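Local coordinates for restriction endonuclease (PDB 4F0Q), which cleaves DNA as a tetrameric endonuclease that depends on cytosine methylation in its substrate, at residues R420-N425 with D431-S436; H298-L303 with V384-G389. All coordinates share one frame; numbering follows the deposited sequence.

Contact 1 of 2, residues R420-N425 with D431-S436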
ATOM      1  N   ARG A 420      16.600 -18.304   8.639  1.00 17.59           N
ATOM      2  CA  ARG A 420      17.163 -17.083   9.213  1.00 18.84           C
ATOM      3  C   ARG A 420      16.592 -16.809  10.605  1.00 15.21           C
ATOM      4  O   ARG A 420      17.338 -16.534  11.547  1.00 18.61           O
ATOM      5  CB  ARG A 420      16.903 -15.886   8.296  1.00 20.80           C
ATOM      6  CG  ARG A 420      17.679 -14.633   8.675  1.00 27.32           C
ATOM      7  CD  ARG A 420      17.212 -13.416   7.885  1.00 25.72           C
ATOM      8  NE  ARG A 420      17.120 -13.685   6.453  1.00 29.06           N
ATOM      9  CZ  ARG A 420      15.977 -13.757   5.777  1.00 32.70           C
ATOM     10  NH1 ARG A 420      14.823 -13.570   6.403  1.00 27.46           N
ATOM     11  NH2 ARG A 420      15.987 -14.010   4.475  1.00 33.77           N
ATOM     12  N   MET A 421      15.269 -16.888  10.722  1.00 14.21           N
ATOM     13  CA  MET A 421      14.572 -16.667  11.987  1.00 17.33           C
ATOM     14  C   MET A 421      15.064 -17.619  13.069  1.00 16.06           C
ATOM     15  O   MET A 421      15.382 -17.206  14.186  1.00 16.56           O
ATOM     16  CB  MET A 421      13.064 -16.861  11.801  1.00 14.68           C
ATOM     17  CG  MET A 421      12.390 -15.811  10.932  1.00 17.95           C
ATOM     18  SD  MET A 421      10.749 -16.323  10.377  1.00 18.09           S
ATOM     19  CE  MET A 421       9.935 -16.643  11.939  1.00 13.46           C
ATOM     20  N   VAL A 422      15.118 -18.899  12.724  1.00 15.78           N
ATOM     21  CA  VAL A 422      15.525 -19.939  13.656  1.00 18.03           C
ATOM     22  C   VAL A 422      16.981 -19.775  14.088  1.00 16.27           C
ATOM     23  O   VAL A 422      17.302 -19.892  15.272  1.00 15.81           O
ATOM     24  CB  VAL A 422      15.292 -21.338  13.050  1.00 16.40           C
ATOM     25  CG1 VAL A 422      16.044 -22.393  13.824  1.00 19.11           C
ATOM     26  CG2 VAL A 422      13.806 -21.655  13.022  1.00 14.45           C
ATOM     27  N   GLN A 423      17.857 -19.487  13.131  1.00 16.33           N
ATOM     28  CA  GLN A 423      19.270 -19.288  13.442  1.00 16.50           C
ATOM     29  C   GLN A 423      19.514 -18.035  14.283  1.00 17.09           C
ATOM     30  O   GLN A 423      20.423 -18.004  15.112  1.00 16.35           O
ATOM     31  CB  GLN A 423      20.104 -19.235  12.160  1.00 17.97           C
ATOM     32  CG  GLN A 423      20.324 -20.589  11.506  1.00 17.44           C
ATOM     33  CD  GLN A 423      21.228 -21.493  12.325  1.00 16.26           C
ATOM     34  OE1 GLN A 423      22.076 -21.020  13.083  1.00 16.55           O
ATOM     35  NE2 GLN A 423      21.049 -22.799  12.177  1.00 18.20           N
ATOM     36  N   ALA A 424      18.695 -17.009  14.074  1.00 16.86           N
ATOM     37  CA  ALA A 424      18.901 -15.728  14.744  1.00 14.19           C
ATOM     38  C   ALA A 424      18.132 -15.590  16.056  1.00 14.22           C
ATOM     39  O   ALA A 424      18.360 -14.646  16.813  1.00 13.12           O
ATOM     40  CB  ALA A 424      18.558 -14.578  13.804  1.00 13.08           C
ATOM     41  N   ASN A 425      17.226 -16.523  16.332  1.00 17.49           N
ATOM     42  CA  ASN A 425      16.394 -16.417  17.529  1.00 15.49           C
ATOM     43  C   ASN A 425      16.409 -17.629  18.460  1.00 14.39           C
ATOM     44  O   ASN A 425      16.293 -17.481  19.676  1.00 12.70           O
ATOM     45  CB  ASN A 425      14.950 -16.075  17.152  1.00 14.33           C
ATOM     46  CG  ASN A 425      14.833 -14.729  16.474  1.00 14.77           C
ATOM     47  OD1 ASN A 425      14.919 -13.687  17.121  1.00 18.18           O
ATOM     48  ND2 ASN A 425      14.631 -14.742  15.161  1.00 15.86           N
ATOM     49  N   ASP A 431      12.743 -26.840  15.870  1.00 17.31           N
ATOM     50  CA  ASP A 431      11.701 -27.381  16.732  1.00 17.58           C
ATOM     51  C   ASP A 431      11.144 -26.348  17.704  1.00 16.86           C
ATOM     52  O   ASP A 431       9.966 -26.394  18.044  1.00 20.15           O
ATOM     53  CB  ASP A 431      12.213 -28.593  17.508  1.00 18.26           C
ATOM     54  CG  ASP A 431      11.154 -29.190  18.409  1.00 21.36           C
ATOM     55  OD1 ASP A 431      10.373 -30.039  17.927  1.00 24.75           O
ATOM     56  OD2 ASP A 431      11.100 -28.809  19.596  1.00 25.21           O
ATOM     57  N   ALA A 432      11.987 -25.425  18.156  1.00 19.11           N
ATOM     58  CA  ALA A 432      11.535 -24.382  19.071  1.00 18.12           C
ATOM     59  C   ALA A 432      10.469 -23.518  18.404  1.00 19.31           C
ATOM     60  O   ALA A 432       9.401 -23.272  18.974  1.00 22.27           O
ATOM     61  CB  ALA A 432      12.711 -23.527  19.523  1.00 15.10           C
ATOM     62  N   LEU A 433      10.758 -23.083  17.181  1.00 18.87           N
ATOM     63  CA  LEU A 433       9.819 -22.281  16.406  1.00 16.07           C
ATOM     64  C   LEU A 433       8.551 -23.060  16.072  1.00 21.86           C
ATOM     65  O   LEU A 433       7.439 -22.554  16.253  1.00 22.13           O
ATOM     66  CB  LEU A 433      10.474 -21.773  15.121  1.00 15.10           C
ATOM     67  CG  LEU A 433       9.573 -20.962  14.186  1.00 13.23           C
ATOM     68  CD1 LEU A 433       9.032 -19.732  14.895  1.00 17.87           C
ATOM     69  CD2 LEU A 433      10.319 -20.570  12.921  1.00 14.30           C
ATOM     70  N   LEU A 434       8.714 -24.290  15.586  1.00 23.45           N
ATOM     71  CA  LEU A 434       7.555 -25.095  15.198  1.00 19.16           C
ATOM     72  C   LEU A 434       6.620 -25.355  16.383  1.00 18.51           C
ATOM     73  O   LEU A 434       5.403 -25.160  16.286  1.00 22.30           O
ATOM     74  CB  LEU A 434       7.988 -26.417  14.557  1.00 19.00           C
ATOM     75  CG  LEU A 434       8.897 -26.343  13.325  1.00 16.87           C
ATOM     76  CD1 LEU A 434       8.914 -27.673  12.586  1.00 21.19           C
ATOM     77  CD2 LEU A 434       8.493 -25.209  12.392  1.00 21.83           C
ATOM     78  N   ALA A 435       7.199 -25.782  17.502  1.00 19.07           N
ATOM     79  CA  ALA A 435       6.440 -26.036  18.720  1.00 21.48           C
ATOM     80  C   ALA A 435       5.815 -24.754  19.252  1.00 22.76           C
ATOM     81  O   ALA A 435       4.731 -24.781  19.835  1.00 32.83           O
ATOM     82  CB  ALA A 435       7.324 -26.676  19.780  1.00 24.88           C
ATOM     83  N   SER A 436       6.505 -23.634  19.057  1.00 21.50           N
ATOM     84  CA  SER A 436       5.938 -22.336  19.400  1.00 22.02           C
ATOM     85  C   SER A 436       4.659 -22.094  18.603  1.00 21.09           C
ATOM     86  O   SER A 436       3.631 -21.702  19.162  1.00 24.76           O
ATOM     87  CB  SER A 436       6.945 -21.217  19.136  1.00 21.97           C
ATOM     88  OG  SER A 436       6.367 -19.946  19.372  1.00 33.10           O
TER
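Two consecutive helices, 411-425 and 430-440, packed across a short connection, meet with Val422 and Leu433 nearest each other, their CA atoms 6.8 Å apart. In this pairing near the C-terminal end of the chain, Leu433 carries the contact from helix 430-440 and points toward the facing helix. With CG anti to the backbone N (chi1 178°), the side chain carries CD2 to helix 411-425, where it touches both Val422 and Met421. That methyl lies 3.7 Å from Val422 CG2, the branch beside the backbone N, which also rests on Leu433 CB. Met421 comes at about a right angle to Leu433; its chain bends at the thioether (chi3 57°) and brings CE within 4.1 Å of the same CD2. The interface is small and wholly apolar. Helix 297-314 packs on Met421 through Val307 and on Leu433 through Leu303, while Leu254 of the second subunit touches both residues, so this apolar patch also belongs to the tetramer interface. Where helix 411-425 ends, Asn425 bridges to that subunit, OD1 accepting from Arg253 N of the second subunit, and folds back on its own helix: ND2 donates to Met421 O at 2.8 Å, in the carbonyl plane and on a lone pair.

Contact 2 of 2, residues H298-L303 with V384-G389; sequences HAFELL and VYVTTG
In the PD-(D/E)XK nuclease core, helix 297-314 lies against the central mixed sheet, and Phe300 is the side chain through which its 298-303 segment meets strand 381-387 and the turn that follows. Its CG stands anti to the backbone N (chi1 -179°), which carries the ring away from the helix to the strand. The ring's edge meets the backbone there: CE2 lies 3.8 Å from Val386 O, near the ring plane, and CZ approaches Thr387 CA. Val386 points toward the helix and adds an apolar contact, CG1 to Phe300 CZ at 4.3 Å. Further along, the methyl of Thr388 reaches the ring obliquely, CG2 standing 3.8 Å from Phe300 CE1 and almost as close to CZ. The turn has its own brace, an ST turn in which Gly389 N donates to Thr387 OG1 at 3.2 Å; that hydroxyl is also bonded to Lys357 O of the neighbouring strand. On the helix, His298 ND1 donates to Glu301 OE1 at 2.8 Å, coming from above the carboxylate plane, an arrangement that limits the rotation of both side chains. A magnesium ion lies about 7 Å from the Phe300 side chain, in a site formed by Asp334, Gln355 and Ala356. The ring also packs on Ala356 of the metal site; with apolar and ring-edge contacts alone joining the two segments, Phe300 probably helps pack the helix on the strand beside the metal.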
ATOM      1  N   HIS A 298      -3.530 -24.185  11.061  1.00 20.47           N
ATOM      2  CA  HIS A 298      -3.521 -22.882  11.718  1.00 25.07           C
ATOM      3  C   HIS A 298      -2.189 -22.562  12.397  1.00 25.41           C
ATOM      4  O   HIS A 298      -1.832 -21.393  12.564  1.00 24.94           O
ATOM      5  CB  HIS A 298      -4.690 -22.779  12.696  1.00 26.10           C
ATOM      6  CG  HIS A 298      -6.019 -23.067  12.070  1.00 26.39           C
ATOM      7  ND1 HIS A 298      -6.768 -22.101  11.435  1.00 27.72           N
ATOM      8  CD2 HIS A 298      -6.723 -24.220  11.962  1.00 27.59           C
ATOM      9  CE1 HIS A 298      -7.881 -22.641  10.973  1.00 25.02           C
ATOM     10  NE2 HIS A 298      -7.877 -23.926  11.278  1.00 24.44           N
ATOM     11  N   ALA A 299      -1.455 -23.600  12.783  1.00 23.73           N
ATOM     12  CA  ALA A 299      -0.098 -23.418  13.277  1.00 24.31           C
ATOM     13  C   ALA A 299       0.759 -22.894  12.132  1.00 20.95           C
ATOM     14  O   ALA A 299       1.616 -22.023  12.318  1.00 23.71           O
ATOM     15  CB  ALA A 299       0.458 -24.729  13.806  1.00 21.98           C
ATOM     16  N   PHE A 300       0.508 -23.427  10.940  1.00 20.39           N
ATOM     17  CA  PHE A 300       1.170 -22.947   9.737  1.00 18.39           C
ATOM     18  C   PHE A 300       0.709 -21.535   9.412  1.00 17.50           C
ATOM     19  O   PHE A 300       1.450 -20.764   8.812  1.00 18.80           O
ATOM     20  CB  PHE A 300       0.903 -23.876   8.552  1.00 14.75           C
ATOM     21  CG  PHE A 300       1.579 -23.441   7.283  1.00 18.18           C
ATOM     22  CD1 PHE A 300       2.933 -23.661   7.095  1.00 17.97           C
ATOM     23  CD2 PHE A 300       0.861 -22.809   6.281  1.00 18.60           C
ATOM     24  CE1 PHE A 300       3.561 -23.259   5.929  1.00 18.59           C
ATOM     25  CE2 PHE A 300       1.482 -22.405   5.113  1.00 17.02           C
ATOM     26  CZ  PHE A 300       2.834 -22.632   4.937  1.00 17.84           C
ATOM     27  N   GLU A 301      -0.516 -21.200   9.805  1.00 17.48           N
ATOM     28  CA  GLU A 301      -1.005 -19.834   9.649  1.00 20.12           C
ATOM     29  C   GLU A 301      -0.228 -18.865  10.545  1.00 15.46           C
ATOM     30  O   GLU A 301       0.148 -17.772  10.113  1.00 15.35           O
ATOM     31  CB  GLU A 301      -2.508 -19.753   9.935  1.00 20.34           C
ATOM     32  CG  GLU A 301      -3.370 -20.494   8.923  1.00 21.55           C
ATOM     33  CD  GLU A 301      -4.847 -20.452   9.266  1.00 23.66           C
ATOM     34  OE1 GLU A 301      -5.188 -20.027  10.389  1.00 23.99           O
ATOM     35  OE2 GLU A 301      -5.668 -20.844   8.408  1.00 21.46           O
ATOM     36  N   LEU A 302       0.016 -19.274  11.787  1.00 19.24           N
ATOM     37  CA  LEU A 302       0.802 -18.463  12.718  1.00 19.28           C
ATOM     38  C   LEU A 302       2.239 -18.298  12.223  1.00 17.34           C
ATOM     39  O   LEU A 302       2.788 -17.182  12.200  1.00 17.11           O
ATOM     40  CB  LEU A 302       0.796 -19.092  14.113  1.00 14.83           C
ATOM     41  CG  LEU A 302       1.537 -18.318  15.205  1.00 19.24           C
ATOM     42  CD1 LEU A 302       0.944 -16.927  15.372  1.00 20.03           C
ATOM     43  CD2 LEU A 302       1.506 -19.076  16.522  1.00 19.74           C
ATOM     44  N   LEU A 303       2.840 -19.419  11.827  1.00 17.27           N
ATOM     45  CA  LEU A 303       4.183 -19.402  11.257  1.00 17.76           C
ATOM     46  C   LEU A 303       4.244 -18.471  10.053  1.00 15.58           C
ATOM     47  O   LEU A 303       5.206 -17.731   9.883  1.00 15.42           O
ATOM     48  CB  LEU A 303       4.621 -20.807  10.842  1.00 17.82           C
ATOM     49  CG  LEU A 303       5.970 -20.856  10.118  1.00 18.49           C
ATOM     50  CD1 LEU A 303       7.104 -20.469  11.056  1.00 16.89           C
ATOM     51  CD2 LEU A 303       6.221 -22.219   9.497  1.00 14.53           C
ATOM     52  N   VAL A 384      -0.644 -10.875   1.292  1.00 22.36           N
ATOM     53  CA  VAL A 384       0.547 -11.715   1.333  1.00 17.66           C
ATOM     54  C   VAL A 384       0.162 -13.195   1.339  1.00 18.12           C
ATOM     55  O   VAL A 384      -0.666 -13.631   2.137  1.00 22.50           O
ATOM     56  CB  VAL A 384       1.461 -11.370   2.536  1.00 18.29           C
ATOM     57  CG1 VAL A 384       0.670 -11.347   3.836  1.00 20.40           C
ATOM     58  CG2 VAL A 384       2.630 -12.342   2.621  1.00 17.33           C
ATOM     59  N   TYR A 385       0.752 -13.961   0.427  1.00 19.80           N
ATOM     60  CA  TYR A 385       0.421 -15.374   0.289  1.00 19.49           C
ATOM     61  C   TYR A 385       1.639 -16.246   0.579  1.00 14.11           C
ATOM     62  O   TYR A 385       2.610 -16.248  -0.177  1.00 15.28           O
ATOM     63  CB  TYR A 385      -0.125 -15.658  -1.113  1.00 16.63           C
ATOM     64  CG  TYR A 385      -1.082 -16.830  -1.193  1.00 16.02           C
ATOM     65  CD1 TYR A 385      -0.770 -18.056  -0.617  1.00 16.28           C
ATOM     66  CD2 TYR A 385      -2.305 -16.705  -1.842  1.00 19.33           C
ATOM     67  CE1 TYR A 385      -1.645 -19.124  -0.691  1.00 15.35           C
ATOM     68  CE2 TYR A 385      -3.186 -17.769  -1.919  1.00 16.43           C
ATOM     69  CZ  TYR A 385      -2.850 -18.974  -1.343  1.00 14.85           C
ATOM     70  OH  TYR A 385      -3.725 -20.033  -1.418  1.00 20.09           O
ATOM     71  N   VAL A 386       1.576 -16.986   1.679  1.00 17.03           N
ATOM     72  CA  VAL A 386       2.659 -17.869   2.091  1.00 15.20           C
ATOM     73  C   VAL A 386       2.313 -19.330   1.813  1.00 16.87           C
ATOM     74  O   VAL A 386       1.282 -19.840   2.269  1.00 13.25           O
ATOM     75  CB  VAL A 386       2.983 -17.698   3.587  1.00 15.51           C
ATOM     76  CG1 VAL A 386       4.138 -18.603   3.988  1.00 15.67           C
ATOM     77  CG2 VAL A 386       3.305 -16.246   3.895  1.00 12.77           C
ATOM     78  N   THR A 387       3.178 -19.997   1.058  1.00 18.88           N
ATOM     79  CA  THR A 387       2.960 -21.394   0.708  1.00 19.60           C
ATOM     80  C   THR A 387       4.276 -22.163   0.655  1.00 17.68           C
ATOM     81  O   THR A 387       5.337 -21.584   0.415  1.00 15.65           O
ATOM     82  CB  THR A 387       2.216 -21.530  -0.640  1.00 21.35           C
ATOM     83  OG1 THR A 387       2.054 -22.916  -0.968  1.00 16.74           O
ATOM     84  CG2 THR A 387       2.986 -20.832  -1.753  1.00 18.30           C
ATOM     85  N   THR A 388       4.201 -23.467   0.891  1.00 17.68           N
ATOM     86  CA  THR A 388       5.374 -24.330   0.835  1.00 18.48           C
ATOM     87  C   THR A 388       5.712 -24.697  -0.607  1.00 17.75           C
ATOM     88  O   THR A 388       6.826 -25.128  -0.904  1.00 16.96           O
ATOM     89  CB  THR A 388       5.164 -25.618   1.652  1.00 20.35           C
ATOM     90  OG1 THR A 388       3.944 -26.249   1.244  1.00 19.31           O
ATOM     91  CG2 THR A 388       5.089 -25.303   3.138  1.00 17.85           C
ATOM     92  N   GLY A 389       4.740 -24.524  -1.498  1.00 21.53           N
ATOM     93  CA  GLY A 389       4.932 -24.825  -2.904  1.00 20.04           C
ATOM     94  C   GLY A 389       5.243 -23.586  -3.721  1.00 21.06           C
ATOM     95  O   GLY A 389       5.924 -22.676  -3.251  1.00 19.54           O
TER

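After the N-terminal part with its large mixed sheet, the chain enters helix 297-314, runs through the strands of the nuclease sheet, and closes contact 2 when strand 381-387 returns to that helix, a long loop of 80 intervening residues. It then passes helix 393-401 and strand 406-409 before contact 1 closes the four-residue connection 426-429 between helices 411-425 and 430-440. The two closures follow in series, neither nested nor crossed, with centres 15 Å apart. They nevertheless touch: Leu433 CD2 of contact 1 packs 3.7 Å from Leu303 CD1 of contact 2. Helix 297-314 thus lies between sheet and C-terminal helices, tying the metal-bearing core to the helical pair.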